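Local coordinates for ribosomal protein L11 methyltransferase (PDB 3GRZ), which transfers methyl groups from S-adenosyl-L-methionine to lysine side chains of ribosomal protein L11, here as its C-terminal catalytic fragment, at the interface of chains A and B. Coordinates in Å, arbitrary orientation; residue numbers count along the deposited sequence, not the author numbering. Chains: chain A/B, Ribosomal protein L11 methyltransferase.

Contact 1: the interface of chains A and B. Residues chain A 58, 60-61, 81-82; chain B 10-11, 25.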
ATOM      1  N   MET A  58      -5.304   1.015  -8.423  1.00 34.48           N
ATOM      2  CA  MET A  58      -4.998   1.401  -9.804  1.00 34.59           C
ATOM      3  C   MET A  58      -4.244   0.308 -10.601  1.00 37.51           C
ATOM      4  O   MET A  58      -3.100   0.496 -10.986  1.00 36.00           O
ATOM      5  CB  MET A  58      -4.230   2.736  -9.854  1.00 29.87           C
ATOM      6  CG  MET A  58      -4.311   3.485 -11.230  1.00 34.69           C
ATOM      7  SD  MET A  58      -5.876   4.306 -11.628  1.00 27.41           S
ATOM      8  CE  MET A  58      -5.812   5.658 -10.470  1.00 32.56           C
ATOM      9  N   LYS A  60      -5.208  -0.765 -13.583  1.00 43.34           N
ATOM     10  CA  LYS A  60      -5.407  -0.378 -14.976  1.00 40.61           C
ATOM     11  C   LYS A  60      -5.847   1.088 -14.931  1.00 43.62           C
ATOM     12  O   LYS A  60      -6.131   1.586 -13.835  1.00 43.81           O
ATOM     13  CB  LYS A  60      -6.448  -1.287 -15.647  1.00 43.75           C
ATOM     14  CG  LYS A  60      -7.851  -1.197 -15.084  1.00 44.82           C
ATOM     15  CD  LYS A  60      -8.813  -2.009 -15.931  1.00 48.21           C
ATOM     16  CE  LYS A  60     -10.249  -1.778 -15.508  1.00 57.57           C
ATOM     17  NZ  LYS A  60     -11.186  -2.643 -16.281  1.00 61.68           N
ATOM     18  N   PRO A  61      -5.851   1.812 -16.084  1.00 43.50           N
ATOM     19  CA  PRO A  61      -6.432   3.168 -16.019  1.00 43.20           C
ATOM     20  C   PRO A  61      -7.901   3.210 -15.567  1.00 40.20           C
ATOM     21  O   PRO A  61      -8.766   2.583 -16.179  1.00 42.91           O
ATOM     22  CB  PRO A  61      -6.277   3.694 -17.455  1.00 39.97           C
ATOM     23  CG  PRO A  61      -5.133   2.892 -18.026  1.00 43.37           C
ATOM     24  CD  PRO A  61      -5.295   1.526 -17.423  1.00 41.60           C
ATOM     25  N   LEU A  81      -0.353   8.188 -11.393  1.00 37.29           N
ATOM     26  CA  LEU A  81      -0.414   6.723 -11.367  1.00 36.20           C
ATOM     27  C   LEU A  81      -1.189   6.148 -12.552  1.00 37.87           C
ATOM     28  O   LEU A  81      -1.371   4.934 -12.660  1.00 42.90           O
ATOM     29  CB  LEU A  81      -0.990   6.229 -10.041  1.00 35.57           C
ATOM     30  CG  LEU A  81      -0.048   6.297  -8.848  1.00 39.78           C
ATOM     31  CD1 LEU A  81      -0.757   5.812  -7.592  1.00 48.06           C
ATOM     32  CD2 LEU A  81       1.188   5.458  -9.107  1.00 34.78           C
ATOM     33  N   GLY A  82      -1.655   7.027 -13.430  1.00 35.92           N
ATOM     34  CA  GLY A  82      -2.144   6.618 -14.735  1.00 37.89           C
ATOM     35  C   GLY A  82      -3.647   6.500 -14.846  1.00 39.10           C
ATOM     36  O   GLY A  82      -4.146   5.699 -15.637  1.00 39.79           O
TER
ATOM     37  N   ARG B  10      -0.832  -1.290  -8.415  1.00 35.31           N
ATOM     38  CA  ARG B  10      -0.409  -0.550  -9.591  1.00 35.07           C
ATOM     39  C   ARG B  10       0.955  -1.006 -10.134  1.00 35.72           C
ATOM     40  O   ARG B  10       1.199  -0.976 -11.350  1.00 35.77           O
ATOM     41  CB  ARG B  10      -0.388   0.958  -9.251  1.00 38.12           C
ATOM     42  CG  ARG B  10       0.310   1.893 -10.253  1.00 38.09           C
ATOM     43  CD  ARG B  10      -0.362   1.903 -11.618  1.00 39.86           C
ATOM     44  NE  ARG B  10       0.315   2.732 -12.621  1.00 35.33           N
ATOM     45  CZ  ARG B  10       1.431   2.388 -13.267  1.00 42.81           C
ATOM     46  NH1 ARG B  10       2.025   1.222 -13.034  1.00 40.45           N
ATOM     47  NH2 ARG B  10       1.957   3.215 -14.158  1.00 38.49           N
ATOM     48  N   HIS B  11       1.836  -1.424  -9.236  1.00 34.72           N
ATOM     49  CA  HIS B  11       3.195  -1.743  -9.636  1.00 38.32           C
ATOM     50  C   HIS B  11       3.559  -3.222  -9.531  1.00 40.24           C
ATOM     51  O   HIS B  11       4.704  -3.576  -9.775  1.00 44.50           O
ATOM     52  CB  HIS B  11       4.184  -0.885  -8.847  1.00 41.53           C
ATOM     53  CG  HIS B  11       4.086   0.575  -9.157  1.00 42.10           C
ATOM     54  ND1 HIS B  11       3.480   1.475  -8.307  1.00 40.64           N
ATOM     55  CD2 HIS B  11       4.495   1.288 -10.235  1.00 38.29           C
ATOM     56  CE1 HIS B  11       3.534   2.683  -8.841  1.00 38.36           C
ATOM     57  NE2 HIS B  11       4.144   2.596 -10.010  1.00 40.82           N
ATOM     58  N   PHE B  25      -0.301  -1.225 -18.075  1.00 47.09           N
ATOM     59  CA  PHE B  25       0.769  -0.353 -17.585  1.00 44.08           C
ATOM     60  C   PHE B  25       2.110  -1.032 -17.807  1.00 52.34           C
ATOM     61  O   PHE B  25       2.402  -2.068 -17.196  1.00 47.27           O
ATOM     62  CB  PHE B  25       0.616  -0.030 -16.093  1.00 41.48           C
ATOM     63  CG  PHE B  25      -0.525   0.908 -15.771  1.00 35.38           C
ATOM     64  CD1 PHE B  25      -0.692   2.102 -16.468  1.00 38.16           C
ATOM     65  CD2 PHE B  25      -1.412   0.604 -14.748  1.00 37.07           C
ATOM     66  CE1 PHE B  25      -1.740   2.968 -16.160  1.00 40.30           C
ATOM     67  CE2 PHE B  25      -2.463   1.479 -14.422  1.00 35.65           C
ATOM     68  CZ  PHE B  25      -2.629   2.647 -15.128  1.00 34.03           C
TER

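Contact 2: the interface of chains A and B. Residues chain A 9-11, 55, 81; chain B 11, 55, 81.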
ATOM      1  N   SER A   9       6.179   6.465  -0.425  1.00 45.09           N
ATOM      2  CA  SER A   9       6.372   5.089  -0.860  1.00 37.65           C
ATOM      3  C   SER A   9       7.517   4.994  -1.853  1.00 34.71           C
ATOM      4  O   SER A   9       8.166   6.002  -2.205  1.00 26.77           O
ATOM      5  CB  SER A   9       5.088   4.546  -1.510  1.00 35.70           C
ATOM      6  OG  SER A   9       4.836   5.177  -2.763  1.00 35.77           O
ATOM      7  N   ARG A  10       7.744   3.771  -2.324  1.00 32.64           N
ATOM      8  CA  ARG A  10       8.725   3.498  -3.357  1.00 27.01           C
ATOM      9  C   ARG A  10       8.523   4.388  -4.581  1.00 26.41           C
ATOM     10  O   ARG A  10       9.482   4.873  -5.179  1.00 25.68           O
ATOM     11  CB  ARG A  10       8.653   2.012  -3.747  1.00 30.95           C
ATOM     12  CG  ARG A  10       9.464   1.623  -4.966  1.00 33.13           C
ATOM     13  CD  ARG A  10      10.947   1.878  -4.782  1.00 34.60           C
ATOM     14  NE  ARG A  10      11.751   1.558  -5.958  1.00 36.92           N
ATOM     15  CZ  ARG A  10      11.873   2.321  -7.040  1.00 38.25           C
ATOM     16  NH1 ARG A  10      11.228   3.488  -7.144  1.00 35.20           N
ATOM     17  NH2 ARG A  10      12.649   1.907  -8.033  1.00 39.47           N
ATOM     18  N   HIS A  11       7.275   4.611  -4.950  1.00 23.15           N
ATOM     19  CA  HIS A  11       7.008   5.301  -6.206  1.00 30.24           C
ATOM     20  C   HIS A  11       6.542   6.739  -6.080  1.00 29.95           C
ATOM     21  O   HIS A  11       6.278   7.379  -7.085  1.00 35.34           O
ATOM     22  CB  HIS A  11       6.035   4.484  -7.041  1.00 34.81           C
ATOM     23  CG  HIS A  11       6.574   3.135  -7.406  1.00 35.22           C
ATOM     24  ND1 HIS A  11       6.271   2.004  -6.688  1.00 30.40           N
ATOM     25  CD2 HIS A  11       7.430   2.747  -8.381  1.00 37.93           C
ATOM     26  CE1 HIS A  11       6.890   0.968  -7.222  1.00 33.14           C
ATOM     27  NE2 HIS A  11       7.604   1.392  -8.248  1.00 35.09           N
ATOM     28  N   GLU A  55      -2.834   3.097  -4.665  1.00 35.61           N
ATOM     29  CA  GLU A  55      -1.759   2.213  -5.162  1.00 40.58           C
ATOM     30  C   GLU A  55      -2.284   0.790  -5.375  1.00 39.00           C
ATOM     31  O   GLU A  55      -2.024   0.170  -6.405  1.00 41.89           O
ATOM     32  CB  GLU A  55      -0.563   2.229  -4.183  1.00 40.79           C
ATOM     33  CG  GLU A  55       0.531   1.170  -4.412  1.00 51.13           C
ATOM     34  CD  GLU A  55       1.389   1.414  -5.652  1.00 53.79           C
ATOM     35  OE1 GLU A  55       1.487   2.573  -6.122  1.00 46.84           O
ATOM     36  OE2 GLU A  55       1.971   0.426  -6.154  1.00 48.98           O
ATOM     37  N   LEU A  81      -0.353   8.188 -11.393  1.00 37.29           N
ATOM     38  CA  LEU A  81      -0.414   6.723 -11.367  1.00 36.20           C
ATOM     39  C   LEU A  81      -1.189   6.148 -12.552  1.00 37.87           C
ATOM     40  O   LEU A  81      -1.371   4.934 -12.660  1.00 42.90           O
ATOM     41  CB  LEU A  81      -0.990   6.229 -10.041  1.00 35.57           C
ATOM     42  CG  LEU A  81      -0.048   6.297  -8.848  1.00 39.78           C
ATOM     43  CD1 LEU A  81      -0.757   5.812  -7.592  1.00 48.06           C
ATOM     44  CD2 LEU A  81       1.188   5.458  -9.107  1.00 34.78           C
TER
ATOM     45  N   HIS B  11       1.836  -1.424  -9.236  1.00 34.72           N
ATOM     46  CA  HIS B  11       3.195  -1.743  -9.636  1.00 38.32           C
ATOM     47  C   HIS B  11       3.559  -3.222  -9.531  1.00 40.24           C
ATOM     48  O   HIS B  11       4.704  -3.576  -9.775  1.00 44.50           O
ATOM     49  CB  HIS B  11       4.184  -0.885  -8.847  1.00 41.53           C
ATOM     50  CG  HIS B  11       4.086   0.575  -9.157  1.00 42.10           C
ATOM     51  ND1 HIS B  11       3.480   1.475  -8.307  1.00 40.64           N
ATOM     52  CD2 HIS B  11       4.495   1.288 -10.235  1.00 38.29           C
ATOM     53  CE1 HIS B  11       3.534   2.683  -8.841  1.00 38.36           C
ATOM     54  NE2 HIS B  11       4.144   2.596 -10.010  1.00 40.82           N
ATOM     55  N   GLU B  55       6.082  -1.801  -0.306  1.00 29.40           N
ATOM     56  CA  GLU B  55       5.916  -0.615  -1.147  1.00 31.89           C
ATOM     57  C   GLU B  55       6.024   0.671  -0.305  1.00 34.65           C
ATOM     58  O   GLU B  55       6.633   1.648  -0.732  1.00 33.10           O
ATOM     59  CB  GLU B  55       4.569  -0.687  -1.893  1.00 40.84           C
ATOM     60  CG  GLU B  55       4.124   0.590  -2.621  1.00 43.14           C
ATOM     61  CD  GLU B  55       4.869   0.836  -3.926  1.00 48.35           C
ATOM     62  OE1 GLU B  55       5.481  -0.113  -4.463  1.00 49.80           O
ATOM     63  OE2 GLU B  55       4.845   1.986  -4.423  1.00 47.75           O
ATOM     64  N   LEU B  81      11.810  -4.081  -6.394  1.00 31.23           N
ATOM     65  CA  LEU B  81      11.532  -2.757  -5.825  1.00 34.14           C
ATOM     66  C   LEU B  81      12.778  -2.001  -5.376  1.00 34.90           C
ATOM     67  O   LEU B  81      12.671  -0.917  -4.806  1.00 34.70           O
ATOM     68  CB  LEU B  81      10.516  -2.853  -4.681  1.00 30.27           C
ATOM     69  CG  LEU B  81       9.089  -3.179  -5.137  1.00 38.01           C
ATOM     70  CD1 LEU B  81       8.189  -3.441  -3.950  1.00 38.36           C
ATOM     71  CD2 LEU B  81       8.501  -2.090  -6.022  1.00 34.99           C
TER
HETATM   72  O   HOH W   1       3.020   4.044  -4.365  1.00 50.12           O

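Contact 3: the interface of chains A and B. Residues chain A 181-184; chain B 181-184.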
ATOM      1  N   LEU A 181     -10.495  -3.601   2.650  1.00 33.65           N
ATOM      2  CA  LEU A 181      -9.255  -3.344   3.362  1.00 29.77           C
ATOM      3  C   LEU A 181      -9.467  -2.195   4.341  1.00 32.58           C
ATOM      4  O   LEU A 181      -9.983  -1.141   3.972  1.00 26.10           O
ATOM      5  CB  LEU A 181      -8.116  -3.009   2.385  1.00 31.92           C
ATOM      6  CG  LEU A 181      -6.777  -2.576   3.004  1.00 31.22           C
ATOM      7  CD1 LEU A 181      -6.095  -3.729   3.675  1.00 30.28           C
ATOM      8  CD2 LEU A 181      -5.857  -1.962   1.962  1.00 38.34           C
ATOM      9  N   LYS A 182      -9.091  -2.435   5.595  1.00 30.02           N
ATOM     10  CA  LYS A 182      -9.055  -1.416   6.634  1.00 33.95           C
ATOM     11  C   LYS A 182      -7.610  -1.176   7.036  1.00 32.81           C
ATOM     12  O   LYS A 182      -6.871  -2.111   7.352  1.00 34.83           O
ATOM     13  CB  LYS A 182      -9.877  -1.853   7.843  1.00 35.55           C
ATOM     14  CG  LYS A 182      -9.865  -0.851   8.998  1.00 44.72           C
ATOM     15  CD  LYS A 182     -10.902  -1.210  10.045  1.00 56.44           C
ATOM     16  CE  LYS A 182     -10.351  -2.139  11.119  1.00 62.23           C
ATOM     17  NZ  LYS A 182     -11.381  -2.396  12.172  1.00 64.54           N
ATOM     18  N   MET A 183      -7.204   0.086   7.013  1.00 29.29           N
ATOM     19  CA  MET A 183      -5.860   0.482   7.360  1.00 31.40           C
ATOM     20  C   MET A 183      -5.922   1.394   8.575  1.00 28.77           C
ATOM     21  O   MET A 183      -6.748   2.297   8.626  1.00 29.05           O
ATOM     22  CB  MET A 183      -5.222   1.253   6.201  1.00 29.84           C
ATOM     23  CG  MET A 183      -4.863   0.438   4.954  1.00 39.40           C
ATOM     24  SD  MET A 183      -4.474   1.550   3.567  1.00 34.76           S
ATOM     25  CE  MET A 183      -6.143   1.951   3.046  1.00 33.39           C
ATOM     26  N   ARG A 184      -5.048   1.171   9.548  1.00 30.03           N
ATOM     27  CA  ARG A 184      -4.976   2.075  10.700  1.00 30.96           C
ATOM     28  C   ARG A 184      -3.553   2.519  10.977  1.00 29.07           C
ATOM     29  O   ARG A 184      -2.660   1.682  11.161  1.00 29.95           O
ATOM     30  CB  ARG A 184      -5.598   1.453  11.959  1.00 31.16           C
ATOM     31  CG  ARG A 184      -5.385   2.328  13.195  1.00 32.23           C
ATOM     32  CD  ARG A 184      -6.315   2.007  14.328  1.00 31.63           C
ATOM     33  NE  ARG A 184      -5.992   2.845  15.484  1.00 35.36           N
ATOM     34  CZ  ARG A 184      -6.562   2.728  16.680  1.00 35.61           C
ATOM     35  NH1 ARG A 184      -6.189   3.523  17.678  1.00 35.42           N
ATOM     36  NH2 ARG A 184      -7.501   1.811  16.874  1.00 32.17           N
TER
ATOM     37  N   LEU B 181       1.609   0.784  11.286  1.00 31.63           N
ATOM     38  CA  LEU B 181       0.502   0.568  10.354  1.00 29.30           C
ATOM     39  C   LEU B 181      -0.067  -0.829  10.530  1.00 28.58           C
ATOM     40  O   LEU B 181       0.662  -1.815  10.547  1.00 32.96           O
ATOM     41  CB  LEU B 181       0.942   0.793   8.906  1.00 29.17           C
ATOM     42  CG  LEU B 181      -0.058   0.444   7.789  1.00 34.15           C
ATOM     43  CD1 LEU B 181      -1.251   1.429   7.705  1.00 32.45           C
ATOM     44  CD2 LEU B 181       0.649   0.368   6.462  1.00 36.96           C
ATOM     45  N   LYS B 182      -1.379  -0.883  10.698  1.00 25.82           N
ATOM     46  CA  LYS B 182      -2.122  -2.119  10.814  1.00 31.64           C
ATOM     47  C   LYS B 182      -3.059  -2.208   9.610  1.00 33.05           C
ATOM     48  O   LYS B 182      -3.781  -1.262   9.294  1.00 30.72           O
ATOM     49  CB  LYS B 182      -2.908  -2.129  12.123  1.00 29.86           C
ATOM     50  CG  LYS B 182      -3.786  -3.359  12.321  1.00 39.23           C
ATOM     51  CD  LYS B 182      -4.454  -3.349  13.695  1.00 46.94           C
ATOM     52  CE  LYS B 182      -5.717  -2.487  13.714  1.00 61.64           C
ATOM     53  NZ  LYS B 182      -6.267  -2.318  15.095  1.00 70.49           N
ATOM     54  N   MET B 183      -3.022  -3.334   8.913  1.00 27.05           N
ATOM     55  CA  MET B 183      -3.901  -3.526   7.760  1.00 30.17           C
ATOM     56  C   MET B 183      -4.728  -4.778   7.997  1.00 27.87           C
ATOM     57  O   MET B 183      -4.219  -5.755   8.518  1.00 31.53           O
ATOM     58  CB  MET B 183      -3.080  -3.682   6.476  1.00 26.75           C
ATOM     59  CG  MET B 183      -2.395  -2.425   5.968  1.00 33.10           C
ATOM     60  SD  MET B 183      -1.283  -2.797   4.568  1.00 32.00           S
ATOM     61  CE  MET B 183       0.093  -3.529   5.412  1.00 32.46           C
ATOM     62  N   ARG B 184      -6.007  -4.739   7.649  1.00 28.90           N
ATOM     63  CA  ARG B 184      -6.844  -5.901   7.785  1.00 30.22           C
ATOM     64  C   ARG B 184      -7.672  -6.112   6.533  1.00 31.61           C
ATOM     65  O   ARG B 184      -8.458  -5.238   6.156  1.00 31.61           O
ATOM     66  CB  ARG B 184      -7.752  -5.800   9.017  1.00 34.30           C
ATOM     67  CG  ARG B 184      -8.756  -6.950   9.047  1.00 35.29           C
ATOM     68  CD  ARG B 184      -9.379  -7.193  10.375  1.00 43.42           C
ATOM     69  NE  ARG B 184     -10.359  -8.269  10.266  1.00 45.72           N
ATOM     70  CZ  ARG B 184     -11.162  -8.651  11.249  1.00 45.40           C
ATOM     71  NH1 ARG B 184     -12.030  -9.633  11.047  1.00 44.61           N
ATOM     72  NH2 ARG B 184     -11.094  -8.052  12.430  1.00 43.05           N
TER

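Contact 1: the interface of chains A and B
B:Arg10 and B:Phe25 of one subunit pack on the loops after two helices of the other, at a flank of a two-fold homodimeric interface of the deposited assembly; the patch would help fix how the two methyltransferase domains are turned against each other, although the structure alone does not show that this dimer forms in solution. The ring of B:Phe25 reaches into the A:Lys60–A:Pro61 loop segment with its far rim. B:Phe25 CE2 lies 3.5 Å from A:Lys60 CA, while B:Phe25 CZ meets A:Pro61 CD at 3.7 Å. A:Gly82 O, a backbone carbonyl oxygen, sits at the ring edge and in its plane, 3.4 Å from B:Phe25 CZ. The guanidinium of B:Arg10 lies over one face of the B:Phe25 ring, which probably limits the freedom of both side chains. With CG anti to its backbone N (chi1 167°) and a bend at chi2, B:Arg10 sends NE to the backbone oxygen of A:Leu81. On the apolar side, A:Leu81 CD2 touches B:His11 CE1 at 3.6 Å and also the aliphatic stem of the arginine. The bond from B:Arg10 NE to A:Leu81 O is 2.8 Å long and lies in the guanidinium plane, yet meets the carbonyl from above its plane, 35° out.

Contact 2: the interface of chains A and B
A:His11 and B:His11 stack face to face near the axis of the two-fold dimer in the deposited assembly, built from PrmA-family methyltransferase domains, and the carboxylate of each partner's Glu55, on helix 44-57, meets each ring edge-on. The imidazoles come from opposite directions, with centroids 3.5 Å apart and planes 11° from parallel. A:His11 CG lies over B:His11 CE1 at 3.4 Å, an offset overlap. The second face of A:His11 is covered by its neighbour A:Arg10, through CG. At the edge, A:His11 ND1 donates to B:Glu55 OE2 over 2.7 Å, using the syn lone pair of that oxygen; the bond is nearly straight (172° at H), and ring and carboxylate are almost coplanar. The twin bond, from B:His11 ND1 to A:Glu55 OE2, measures 2.8 Å and also takes the syn lone pair. Each Glu55 chain bends at chi2 (71° in A:Glu55) to bring its carboxylate to the ring edge, and the two carboxylates lie stacked on each other, their planes nearly parallel. The nearby imidazoles and a water probably ease the closeness of these acids. That water lies 2.8 Å from both A:Glu55 OE1 and B:Glu55 OE2, and it also contacts A:Ser9 OG. Beside the stack, A:Arg10 N donates to the main-chain oxygen of B:Glu55, near the end of its helix, and A:Arg10 NE reaches B:Leu81 O at 2.9 Å.

Contact 3: the interface of chains A and B
Strand 181-185 of each subunit pairs edge to edge with its twin in a short antiparallel beta ladder, joining the two subunits strand to strand across the two-fold axis of the deposited dimer of methyltransferase domains; whether the pairing persists in solution cannot be read from the crystal alone. A:Met183 faces B:Met183 at the centre, flanked by A:Lys182 with B:Arg184 and by A:Arg184 with B:Lys182. Backbone hydrogen bonds run between the strands in both directions. A:Lys182 N donates to B:Arg184 O over 2.9 Å, and B:Arg184 N returns a bond of 2.8 Å to A:Lys182 O. The other half repeats this, with A:Arg184 N to B:Lys182 O at 2.8 Å and B:Lys182 N to A:Arg184 O at 2.9 Å. Side chains alternate between the two faces of the ladder. On one face the methionines cross obliquely and touch through their gamma carbons, A:Met183 CG lying 3.9 Å from B:Met183 CG. In both, CG stands anti to the carbonyl carbon (chi1 -71°), which directs the stem toward its twin. Next to them, A:Leu181 CD1 lies 3.7 Å from the main-chain oxygen, O, of B:Arg184 and B:Met183 CB packs near the same methyl. The lysines and arginines project from the opposite face. There the ammonium of B:Lys182, NZ, comes within 4.7 Å of A:Arg184 NH2, a proximity of like charges that solvent or counter-ions would probably have to screen.

Contact 1 and contact 2 adjoin, their C-alpha centres about 10 Å apart, and share A:Leu81 and B:His11, so the loop after helix 73-80 serves both. The C-alpha centre of contact 3 lies about 17 Å from that of contact 2 and about 22 Å from that of contact 1. Contact 3 holds the same residues from both chains, and contact 2 does so for His11, Glu55 and Leu81; the Arg10–Leu81 bond of contact 1 has its twin in contact 2. Bonding at such separated points would resist rotation of one subunit against the other, provided the deposited dimer is the biological one.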